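PDB 1FPZ: cyclin-dependent kinase inhibitor 3 from Homo sapiens, which removes phosphate from phosphotyrosine and phosphoserine/threonine residues as a dual-specificity protein phosphatase, dephosphorylating the kinase CDK2 in a cyclin-dependent manner. Local coordinates for residues I27-L32 / C70-I75; K62-L67 / Q97-I102; L154-Y157 / T161-P164; G111-I116 / S147-A152. The protein carries 1 engineered substitution. All blocks are in the same frame, centred on the assembly; numbering follows the deposited sequence.

A phosphatase domain illustrates how a mixed sheet, its helices and their connecting loops are joined by small, mostly apolar contacts. Contacts 1 and 2 lie together, their centres about 11 Å apart. Between them, strand pairing is probable: Ile-75 N lies 2.9 Å from Ile-102 O, and Gln-73 O 2.9 Å from Ile-102 N. Contacts 3 and 4 share helix 146-158, centres about 13 Å apart, and the centres of contacts 2 and 4 are about 24 Å apart, on opposite sides of the chain's centre. Contact 4 lies near the active site: the side chain of Leu-149 is about 8 Å from that of Ser-140, an engineered residue at the predicted position of the phosphocysteine nucleophile.

Contact 1. Residues I27-L32 / C70-I75; sequences IHISWL and CGIQDI
The indole ring of Trp-31 meets Ile-72 through its far corner, with CH2 4.1 Å from the methyl CD1; the approach is oblique to the ring. One face of the same ring is filled from within its own segment, since Ile-29 CG2 sits 3.5 Å above the plane, over the centre. Ile-29 then sends its other branch across the gap. With chi2 at 178° that branch is fully extended, and its CD1 meets Ile-72 CD1 tip to tip at 3.9 Å. A single methyl of Ile-72 thus serves both partners; with no hydrogen bond across, the segments meet through apolar packing.

Ile-72 follows Gly-71, the residue of positive phi in the Schellman motif that ends helix 60-70, and its side chain also touches Leu-67 of that helix and Leu-137 of strand 136-139. The backbones stay well apart, 10.2 Å between Ile-29 CA and Cys-70 CA. In the sheet, strands 42-46 and 136-139 lie between 30-33 and 74-77. The contact therefore bridges over intervening strands, as side chains do in the apolar layer between a mixed sheet and the helix packed on it in an alpha/beta sandwich.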
loop_
_atom_site.group_PDB
_atom_site.type_symbol
_atom_site.label_atom_id
_atom_site.label_comp_id
_atom_site.label_asym_id
_atom_site.label_seq_id
_atom_site.Cartn_x
_atom_site.Cartn_y
_atom_site.Cartn_z
ATOM N N ILE A 27 -0.866 -14.696 7.523
ATOM C CA ILE A 27 -1.334 -13.431 6.962
ATOM C C ILE A 27 -0.665 -13.500 5.617
ATOM O O ILE A 27 0.559 -13.685 5.542
ATOM C CB ILE A 27 -0.769 -12.203 7.685
ATOM C CG1 ILE A 27 0.476 -12.604 8.473
ATOM C CG2 ILE A 27 -1.846 -11.550 8.513
ATOM C CD1 ILE A 27 1.255 -11.434 9.032
ATOM N N HIS A 28 -1.439 -13.371 4.553
ATOM C CA HIS A 28 -0.814 -13.466 3.259
ATOM C C HIS A 28 -0.451 -12.159 2.580
ATOM O O HIS A 28 -1.256 -11.241 2.498
ATOM C CB HIS A 28 -1.660 -14.278 2.308
ATOM C CG HIS A 28 -0.898 -14.719 1.110
ATOM N ND1 HIS A 28 -1.425 -14.701 -0.162
ATOM C CD2 HIS A 28 0.376 -15.162 0.991
ATOM C CE1 HIS A 28 -0.505 -15.112 -1.017
ATOM N NE2 HIS A 28 0.597 -15.397 -0.343
ATOM N N ILE A 29 0.770 -12.129 2.065
ATOM C CA ILE A 29 1.333 -10.994 1.355
ATOM C C ILE A 29 1.349 -11.341 -0.131
ATOM O O ILE A 29 1.847 -12.403 -0.517
ATOM C CB ILE A 29 2.783 -10.754 1.803
ATOM C CG1 ILE A 29 2.852 -10.671 3.326
ATOM C CG2 ILE A 29 3.347 -9.503 1.143
ATOM C CD1 ILE A 29 4.252 -10.472 3.870
ATOM N N SER A 30 0.782 -10.466 -0.954
ATOM C CA SER A 30 0.765 -10.647 -2.405
ATOM C C SER A 30 1.925 -9.823 -2.944
ATOM O O SER A 30 1.891 -8.593 -2.901
ATOM C CB SER A 30 -0.536 -10.131 -2.968
ATOM O OG SER A 30 -1.621 -10.826 -2.392
ATOM N N TRP A 31 2.949 -10.497 -3.449
ATOM C CA TRP A 31 4.128 -9.803 -3.934
ATOM C C TRP A 31 4.098 -9.345 -5.401
ATOM O O TRP A 31 4.070 -10.172 -6.319
ATOM C CB TRP A 31 5.355 -10.680 -3.659
ATOM C CG TRP A 31 5.662 -10.915 -2.175
ATOM C CD1 TRP A 31 5.450 -12.059 -1.459
ATOM C CD2 TRP A 31 6.296 -9.996 -1.276
ATOM N NE1 TRP A 31 5.920 -11.915 -0.175
ATOM C CE2 TRP A 31 6.441 -10.658 -0.034
ATOM C CE3 TRP A 31 6.756 -8.675 -1.402
ATOM C CZ2 TRP A 31 7.028 -10.045 1.080
ATOM C CZ3 TRP A 31 7.340 -8.064 -0.301
ATOM C CH2 TRP A 31 7.472 -8.753 0.929
ATOM N N LEU A 32 4.135 -8.023 -5.605
ATOM C CA LEU A 32 4.103 -7.434 -6.944
ATOM C C LEU A 32 5.497 -7.292 -7.573
ATOM O O LEU A 32 6.375 -6.638 -7.010
ATOM C CB LEU A 32 3.452 -6.054 -6.890
ATOM C CG LEU A 32 3.438 -5.222 -8.195
ATOM C CD1 LEU A 32 2.514 -5.886 -9.227
ATOM C CD2 LEU A 32 2.874 -3.828 -7.901
ATOM N N CYS A 70 9.396 -12.462 8.727
ATOM C CA CYS A 70 9.456 -12.603 7.280
ATOM C C CYS A 70 10.521 -11.716 6.678
ATOM O O CYS A 70 10.910 -11.909 5.531
ATOM C CB CYS A 70 8.127 -12.214 6.634
ATOM S SG CYS A 70 6.826 -13.454 6.634
ATOM N N GLY A 71 10.975 -10.723 7.434
ATOM C CA GLY A 71 11.996 -9.830 6.909
ATOM C C GLY A 71 11.462 -8.463 6.505
ATOM O O GLY A 71 12.178 -7.636 5.923
ATOM N N ILE A 72 10.197 -8.220 6.809
ATOM C CA ILE A 72 9.578 -6.947 6.487
ATOM C C ILE A 72 10.365 -5.869 7.209
ATOM O O ILE A 72 10.542 -5.935 8.419
ATOM C CB ILE A 72 8.137 -6.880 6.995
ATOM C CG1 ILE A 72 7.341 -8.094 6.508
ATOM C CG2 ILE A 72 7.496 -5.577 6.545
ATOM C CD1 ILE A 72 7.240 -8.217 5.014
ATOM N N GLN A 73 10.825 -4.867 6.481
ATOM C CA GLN A 73 11.598 -3.804 7.104
ATOM C C GLN A 73 10.830 -2.492 7.232
ATOM O O GLN A 73 10.972 -1.765 8.211
ATOM C CB GLN A 73 12.867 -3.562 6.304
ATOM C CG GLN A 73 13.514 -4.830 5.802
ATOM C CD GLN A 73 14.990 -4.659 5.625
ATOM O OE1 GLN A 73 15.745 -4.741 6.591
ATOM N NE2 GLN A 73 15.418 -4.391 4.393
ATOM N N ASP A 74 10.032 -2.190 6.222
ATOM C CA ASP A 74 9.224 -0.979 6.202
ATOM C C ASP A 74 7.787 -1.316 5.833
ATOM O O ASP A 74 7.571 -2.078 4.894
ATOM C CB ASP A 74 9.785 -0.004 5.171
ATOM C CG ASP A 74 11.123 0.575 5.573
ATOM O OD1 ASP A 74 12.101 -0.193 5.703
ATOM O OD2 ASP A 74 11.199 1.808 5.749
ATOM N N ILE A 75 6.808 -0.750 6.556
ATOM C CA ILE A 75 5.371 -0.974 6.282
ATOM C C ILE A 75 4.610 0.350 6.065
ATOM O O ILE A 75 4.745 1.253 6.872
ATOM C CB ILE A 75 4.671 -1.706 7.441
ATOM C CG1 ILE A 75 5.302 -3.074 7.654
ATOM C CG2 ILE A 75 3.186 -1.901 7.129
ATOM C CD1 ILE A 75 4.791 -3.749 8.870
#

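Contact 2. Residues K62-L67 / Q97-I102; sequences KDTEEL and QQCGII
The Schellman motif that ends helix 92-98 brings Cys-99 against Thr-64 on the flank of helix 60-70. Gly-100, with positive phi, is its C-prime residue; its N bonds to Gln-97 O at 2.9 Å, while Ile-101 N returns to Tyr-96 O. Cys-99, just before that glycine, is aimed at the other helix and contributes the largest single share of the touching surface. Its SG lies 3.6 Å from Thr-64 CG2, and its CB is almost as close to the same methyl, at 3.7 Å.

The two branches of Thr-64 divide the work. At chi1 -69° the hydroxyl OG1 lies beside the backbone N and bonds to Val-60 O, one turn earlier, which leaves CG2 anti to the backbone N and facing the cysteine. Glu-65 begins by pointing away, but a bend at chi2 (75°) folds its carboxylate back, and OE1 comes to 3.7 Å from Cys-99 SG at the solvent-exposed margin. Deeper in, Ile-101 CD1 just reaches Thr-64 O at 4.5 Å, while its side chain also rests on Ile-75. Helix 60-70, which precedes strand 74-77, packs against the end of helix 92-98, which lies in the beta-alpha-beta crossover between parallel strands 74-77 and 102-105.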
loop_
_atom_site.group_PDB
_atom_site.type_symbol
_atom_site.label_atom_id
_atom_site.label_comp_id
_atom_site.label_asym_id
_atom_site.label_seq_id
_atom_site.Cartn_x
_atom_site.Cartn_y
_atom_site.Cartn_z
ATOM N N LYS A 62 0.728 -11.525 16.989
ATOM C CA LYS A 62 1.278 -12.643 16.238
ATOM C C LYS A 62 1.565 -12.223 14.801
ATOM O O LYS A 62 2.622 -12.549 14.260
ATOM C CB LYS A 62 0.317 -13.825 16.200
ATOM C CG LYS A 62 0.868 -14.984 15.366
ATOM C CD LYS A 62 -0.235 -15.840 14.775
ATOM C CE LYS A 62 0.341 -16.817 13.762
ATOM N NZ LYS A 62 -0.683 -17.285 12.799
ATOM N N ASP A 63 0.613 -11.518 14.186
ATOM C CA ASP A 63 0.749 -11.039 12.804
ATOM C C ASP A 63 1.981 -10.190 12.653
ATOM O O ASP A 63 2.764 -10.378 11.726
ATOM C CB ASP A 63 -0.447 -10.196 12.395
ATOM C CG ASP A 63 -1.720 -10.990 12.348
ATOM O OD1 ASP A 63 -1.951 -11.795 13.277
ATOM O OD2 ASP A 63 -2.498 -10.805 11.390
ATOM N N THR A 64 2.119 -9.233 13.560
ATOM C CA THR A 64 3.264 -8.334 13.584
ATOM C C THR A 64 4.556 -9.165 13.607
ATOM O O THR A 64 5.428 -8.999 12.756
ATOM C CB THR A 64 3.201 -7.406 14.852
ATOM O OG1 THR A 64 2.116 -6.472 14.719
ATOM C CG2 THR A 64 4.512 -6.651 15.053
ATOM N N GLU A 65 4.661 -10.068 14.584
ATOM C CA GLU A 65 5.825 -10.945 14.742
ATOM C C GLU A 65 6.084 -11.762 13.470
ATOM O O GLU A 65 7.228 -11.955 13.058
ATOM C CB GLU A 65 5.591 -11.894 15.911
ATOM C CG GLU A 65 6.817 -12.636 16.352
ATOM C CD GLU A 65 7.760 -11.756 17.133
ATOM O OE1 GLU A 65 8.370 -10.853 16.529
ATOM O OE2 GLU A 65 7.881 -11.963 18.359
ATOM N N GLU A 66 5.012 -12.249 12.859
ATOM C CA GLU A 66 5.113 -13.021 11.625
ATOM C C GLU A 66 5.780 -12.183 10.529
ATOM O O GLU A 66 6.703 -12.644 9.849
ATOM C CB GLU A 66 3.713 -13.431 11.163
ATOM C CG GLU A 66 3.629 -13.745 9.692
ATOM C CD GLU A 66 3.881 -15.203 9.365
ATOM O OE1 GLU A 66 4.876 -15.781 9.856
ATOM O OE2 GLU A 66 3.076 -15.770 8.595
ATOM N N LEU A 67 5.287 -10.957 10.354
ATOM C CA LEU A 67 5.816 -10.046 9.355
ATOM C C LEU A 67 7.266 -9.740 9.652
ATOM O O LEU A 67 8.095 -9.660 8.744
ATOM C CB LEU A 67 5.023 -8.738 9.350
ATOM C CG LEU A 67 3.544 -8.818 8.984
ATOM C CD1 LEU A 67 2.872 -7.500 9.360
ATOM C CD2 LEU A 67 3.385 -9.112 7.485
ATOM N N GLN A 97 6.445 -0.610 15.327
ATOM C CA GLN A 97 7.701 0.011 15.683
ATOM C C GLN A 97 8.349 -0.699 16.868
ATOM O O GLN A 97 9.572 -0.795 16.954
ATOM C CB GLN A 97 7.466 1.484 15.961
ATOM C CG GLN A 97 6.868 2.219 14.751
ATOM C CD GLN A 97 6.449 3.618 15.089
ATOM O OE1 GLN A 97 5.279 3.886 15.309
ATOM N NE2 GLN A 97 7.412 4.518 15.156
ATOM N N GLN A 98 7.529 -1.220 17.768
ATOM C CA GLN A 98 8.057 -1.942 18.916
ATOM C C GLN A 98 8.818 -3.152 18.410
ATOM O O GLN A 98 9.739 -3.634 19.065
ATOM C CB GLN A 98 6.927 -2.438 19.807
ATOM C CG GLN A 98 6.091 -1.343 20.431
ATOM C CD GLN A 98 5.145 -1.905 21.449
ATOM O OE1 GLN A 98 5.531 -2.758 22.239
ATOM N NE2 GLN A 98 3.903 -1.435 21.444
ATOM N N CYS A 99 8.417 -3.640 17.234
ATOM C CA CYS A 99 9.037 -4.811 16.624
ATOM C C CYS A 99 10.181 -4.469 15.694
ATOM O O CYS A 99 10.681 -5.325 14.976
ATOM C CB CYS A 99 8.012 -5.605 15.836
ATOM S SG CYS A 99 7.740 -7.237 16.475
ATOM N N GLY A 100 10.581 -3.209 15.687
ATOM C CA GLY A 100 11.679 -2.788 14.833
ATOM C C GLY A 100 11.353 -2.527 13.365
ATOM O O GLY A 100 12.254 -2.445 12.522
ATOM N N ILE A 101 10.072 -2.399 13.043
ATOM C CA ILE A 101 9.658 -2.152 11.654
ATOM C C ILE A 101 9.484 -0.647 11.446
ATOM O O ILE A 101 8.857 -0.017 12.274
ATOM C CB ILE A 101 8.282 -2.794 11.373
ATOM C CG1 ILE A 101 8.299 -4.282 11.719
ATOM C CG2 ILE A 101 7.881 -2.561 9.903
ATOM C CD1 ILE A 101 6.924 -4.959 11.527
ATOM N N ILE A 102 10.011 -0.056 10.377
ATOM C CA ILE A 102 9.770 1.375 10.196
ATOM C C ILE A 102 8.367 1.519 9.607
ATOM O O ILE A 102 8.028 0.909 8.592
ATOM C CB ILE A 102 10.756 2.049 9.265
ATOM C CG1 ILE A 102 12.181 1.797 9.748
ATOM C CG2 ILE A 102 10.459 3.537 9.188
ATOM C CD1 ILE A 102 12.628 0.353 9.499
#

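Contact 3. Residues L154-Y157 / T161-P164; sequences LLLY and TISP
Ile-162 stands with CG1 anti to its backbone N (chi1 -168°), which leaves the methyl CG2 in the crowded position between N and the carbonyl carbon and turns it toward helix 146-158. Leu-156 answers with CG beside its own backbone N, and its chi2 of 14° is nearly eclipsed, an unusual and possibly strained setting that swings CD1 across the isoleucine. The two side chains cross at about a right angle, with Leu-156 CD1 3.8 Å from Ile-162 CG2. On the same methyl of Ile-162, Leu-155 O lies at 3.7 Å, and the isoleucine's longer branch reaches Leu-155 CB through CD1 at 4.3 Å.

These residues fill the inside of the short loop between two consecutive helices, 146-158 and 164-175. Ser-163 is the N-cap of the second helix: its OG bonds to Gln-166 N, and Pro-164 follows in the first turn. Leu-156 CD1 also lies against this start, 3.8 Å from Ser-163 O and 4.1 Å from Pro-164 CA. Leu-156 and Ile-162 both touch Ala-167, one turn further on. At the polar side of the connection, Arg-193 NH2 bonds to Ile-162 O and, weakly, to Leu-156 O.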
loop_
_atom_site.group_PDB
_atom_site.type_symbol
_atom_site.label_atom_id
_atom_site.label_comp_id
_atom_site.label_asym_id
_atom_site.label_seq_id
_atom_site.Cartn_x
_atom_site.Cartn_y
_atom_site.Cartn_z
ATOM N N LEU A 154 2.768 4.173 -8.234
ATOM C CA LEU A 154 4.226 3.972 -8.191
ATOM C C LEU A 154 4.733 3.473 -9.555
ATOM O O LEU A 154 5.820 3.833 -9.973
ATOM C CB LEU A 154 4.611 2.976 -7.078
ATOM C CG LEU A 154 6.118 2.600 -6.959
ATOM C CD1 LEU A 154 6.883 3.709 -6.252
ATOM C CD2 LEU A 154 6.314 1.299 -6.153
ATOM N N LEU A 155 3.948 2.647 -10.243
ATOM C CA LEU A 155 4.356 2.151 -11.558
ATOM C C LEU A 155 4.413 3.336 -12.527
ATOM O O LEU A 155 5.396 3.488 -13.243
ATOM C CB LEU A 155 3.393 1.074 -12.082
ATOM C CG LEU A 155 3.424 -0.216 -11.252
ATOM C CD1 LEU A 155 2.450 -1.220 -11.817
ATOM C CD2 LEU A 155 4.862 -0.790 -11.254
ATOM N N LEU A 156 3.372 4.174 -12.547
ATOM C CA LEU A 156 3.377 5.352 -13.417
ATOM C C LEU A 156 4.531 6.248 -13.007
ATOM O O LEU A 156 5.199 6.871 -13.838
ATOM C CB LEU A 156 2.089 6.148 -13.262
ATOM C CG LEU A 156 0.776 5.721 -13.904
ATOM C CD1 LEU A 156 0.798 4.291 -14.412
ATOM C CD2 LEU A 156 -0.288 5.910 -12.873
ATOM N N TYR A 157 4.754 6.308 -11.703
ATOM C CA TYR A 157 5.797 7.137 -11.137
ATOM C C TYR A 157 7.177 6.723 -11.618
ATOM O O TYR A 157 7.946 7.564 -12.080
ATOM C CB TYR A 157 5.708 7.072 -9.608
ATOM C CG TYR A 157 6.601 8.054 -8.889
ATOM C CD1 TYR A 157 6.281 9.418 -8.829
ATOM C CD2 TYR A 157 7.775 7.620 -8.282
ATOM C CE1 TYR A 157 7.128 10.324 -8.175
ATOM C CE2 TYR A 157 8.614 8.492 -7.632
ATOM C CZ TYR A 157 8.294 9.844 -7.575
ATOM O OH TYR A 157 9.135 10.674 -6.879
ATOM N N THR A 161 6.583 5.258 -19.672
ATOM C CA THR A 161 6.043 4.562 -20.832
ATOM C C THR A 161 4.763 3.772 -20.547
ATOM O O THR A 161 3.971 3.510 -21.458
ATOM C CB THR A 161 7.100 3.596 -21.410
ATOM O OG1 THR A 161 7.182 2.429 -20.586
ATOM C CG2 THR A 161 8.474 4.261 -21.432
ATOM N N ILE A 162 4.559 3.392 -19.291
ATOM C CA ILE A 162 3.383 2.611 -18.933
ATOM C C ILE A 162 2.135 3.486 -18.831
ATOM O O ILE A 162 2.180 4.602 -18.302
ATOM C CB ILE A 162 3.604 1.859 -17.598
ATOM C CG1 ILE A 162 2.497 0.829 -17.390
ATOM C CG2 ILE A 162 3.621 2.841 -16.440
ATOM C CD1 ILE A 162 2.752 -0.099 -16.211
ATOM N N SER A 163 1.026 2.966 -19.342
ATOM C CA SER A 163 -0.244 3.677 -19.334
ATOM C C SER A 163 -1.007 3.431 -18.043
ATOM O O SER A 163 -0.781 2.437 -17.355
ATOM C CB SER A 163 -1.105 3.203 -20.498
ATOM O OG SER A 163 -1.465 1.846 -20.312
ATOM N N PRO A 164 -1.939 4.331 -17.707
ATOM C CA PRO A 164 -2.725 4.172 -16.486
ATOM C C PRO A 164 -3.468 2.855 -16.604
ATOM O O PRO A 164 -3.586 2.090 -15.650
ATOM C CB PRO A 164 -3.673 5.371 -16.534
ATOM C CG PRO A 164 -2.911 6.394 -17.353
ATOM C CD PRO A 164 -2.352 5.536 -18.449
#

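Contact 4. Residues G111-I116 / S147-A152; sequences GGTPDI and SCLVAA
Leu-149 pushes one methyl, CD2, into the bend formed by Gly-112, Thr-113 and Pro-114, and the tight part of the contact gathers round that carbon. The closest approach is to the Pro-114 ring, whose CD lies 3.6 Å from Leu-149 CD2. Thr-113 crosses the leucine at about a right angle and offers its methyl side, with CG2 at 3.9 Å and CB at 4.0 Å from the same atom. Gly-112 O, which also takes a weak hydrogen bond from Gln-185 NE2, completes the setting, 3.9 Å from Leu-149 CD2. The leucine arrives here because CG is anti to its backbone N (chi1 180°), carrying the branched end off helix 146-158 toward the loop. On the threonine, chi1 of 62° sets CG2 beside the backbone N and hence toward the leucine.

Packing slackens along the helix: Val-150 CG2 stays 5.4 Å from Pro-114 CG, its nearest approach to the loop, and the valine leans instead on Ile-122, Met-123 and Leu-126 of helix 116-131. The solvent side lies on the loop, where Asp-115 is exposed and serves as N-cap of that helix, its OD1 bonded to Ser-118 N. Gln-185 and Leu-189 of helix 183-189 also touch Leu-149.

Helix 146-158 follows the phosphate-binding loop of the family, with Ser-147 against the engineered Ser-140, and the position of loop 111-116 between strand 102-105 and helix 116-131 is consistent with the end of the family's general-acid loop. No hydrogen bond joins the two segments, so their chemistry implies a join made by apolar packing and shape.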
loop_
_atom_site.group_PDB
_atom_site.type_symbol
_atom_site.label_atom_id
_atom_site.label_comp_id
_atom_site.label_asym_id
_atom_site.label_seq_id
_atom_site.Cartn_x
_atom_site.Cartn_y
_atom_site.Cartn_z
ATOM N N GLY A 111 -12.069 4.397 0.151
ATOM C CA GLY A 111 -12.752 4.652 -1.098
ATOM C C GLY A 111 -12.286 5.952 -1.717
ATOM O O GLY A 111 -12.739 6.331 -2.790
ATOM N N GLY A 112 -11.361 6.632 -1.053
ATOM C CA GLY A 112 -10.871 7.894 -1.577
ATOM C C GLY A 112 -9.496 7.876 -2.222
ATOM O O GLY A 112 -9.010 6.842 -2.674
ATOM N N THR A 113 -8.860 9.038 -2.271
ATOM C CA THR A 113 -7.542 9.147 -2.866
ATOM C C THR A 113 -6.686 10.153 -2.099
ATOM O O THR A 113 -7.210 11.004 -1.381
ATOM C CB THR A 113 -7.664 9.579 -4.323
ATOM O OG1 THR A 113 -8.268 10.873 -4.381
ATOM C CG2 THR A 113 -8.538 8.603 -5.090
ATOM N N PRO A 114 -5.353 10.070 -2.235
ATOM C CA PRO A 114 -4.474 11.002 -1.527
ATOM C C PRO A 114 -4.307 12.276 -2.318
ATOM O O PRO A 114 -4.294 12.243 -3.540
ATOM C CB PRO A 114 -3.165 10.238 -1.461
ATOM C CG PRO A 114 -3.124 9.626 -2.829
ATOM C CD PRO A 114 -4.552 9.095 -3.002
ATOM N N ASP A 115 -4.168 13.404 -1.632
ATOM C CA ASP A 115 -3.950 14.652 -2.345
ATOM C C ASP A 115 -2.587 14.475 -2.994
ATOM O O ASP A 115 -1.823 13.586 -2.612
ATOM C CB ASP A 115 -3.929 15.836 -1.381
ATOM C CG ASP A 115 -2.834 15.725 -0.357
ATOM O OD1 ASP A 115 -1.651 15.889 -0.725
ATOM O OD2 ASP A 115 -3.165 15.461 0.813
ATOM N N ILE A 116 -2.287 15.316 -3.973
ATOM C CA ILE A 116 -1.030 15.225 -4.696
ATOM C C ILE A 116 0.219 15.406 -3.866
ATOM O O ILE A 116 1.247 14.798 -4.144
ATOM C CB ILE A 116 -1.005 16.226 -5.862
ATOM C CG1 ILE A 116 -1.697 17.536 -5.446
ATOM C CG2 ILE A 116 -1.682 15.603 -7.088
ATOM C CD1 ILE A 116 -1.783 18.550 -6.554
ATOM N N SER A 147 -4.643 0.602 -1.587
ATOM C CA SER A 147 -3.306 0.038 -1.770
ATOM C C SER A 147 -2.929 -0.137 -3.228
ATOM O O SER A 147 -1.788 0.137 -3.607
ATOM C CB SER A 147 -3.173 -1.308 -1.063
ATOM O OG SER A 147 -3.121 -1.130 0.327
ATOM N N CYS A 148 -3.881 -0.582 -4.052
ATOM C CA CYS A 148 -3.604 -0.773 -5.471
ATOM C C CYS A 148 -3.443 0.562 -6.146
ATOM O O CYS A 148 -2.693 0.697 -7.120
ATOM C CB CYS A 148 -4.730 -1.537 -6.135
ATOM S SG CYS A 148 -5.027 -3.052 -5.295
ATOM N N LEU A 149 -4.143 1.564 -5.620
ATOM C CA LEU A 149 -4.055 2.914 -6.166
ATOM C C LEU A 149 -2.614 3.417 -6.021
ATOM O O LEU A 149 -2.018 3.915 -6.980
ATOM C CB LEU A 149 -5.017 3.845 -5.416
ATOM C CG LEU A 149 -5.117 5.317 -5.788
ATOM C CD1 LEU A 149 -6.048 5.494 -6.958
ATOM C CD2 LEU A 149 -5.656 6.083 -4.604
ATOM N N VAL A 150 -2.056 3.267 -4.822
ATOM C CA VAL A 150 -0.693 3.695 -4.549
ATOM C C VAL A 150 0.290 2.848 -5.362
ATOM O O VAL A 150 1.206 3.367 -5.961
ATOM C CB VAL A 150 -0.361 3.584 -3.035
ATOM C CG1 VAL A 150 1.100 3.860 -2.794
ATOM C CG2 VAL A 150 -1.212 4.573 -2.239
ATOM N N ALA A 151 0.085 1.540 -5.394
ATOM C CA ALA A 151 0.968 0.647 -6.147
ATOM C C ALA A 151 0.951 1.050 -7.608
ATOM O O ALA A 151 1.993 1.197 -8.220
ATOM C CB ALA A 151 0.494 -0.786 -6.004
ATOM N N ALA A 152 -0.249 1.227 -8.169
ATOM C CA ALA A 152 -0.380 1.596 -9.573
ATOM C C ALA A 152 0.195 2.985 -9.820
ATOM O O ALA A 152 0.728 3.270 -10.894
ATOM C CB ALA A 152 -1.814 1.530 -9.980
#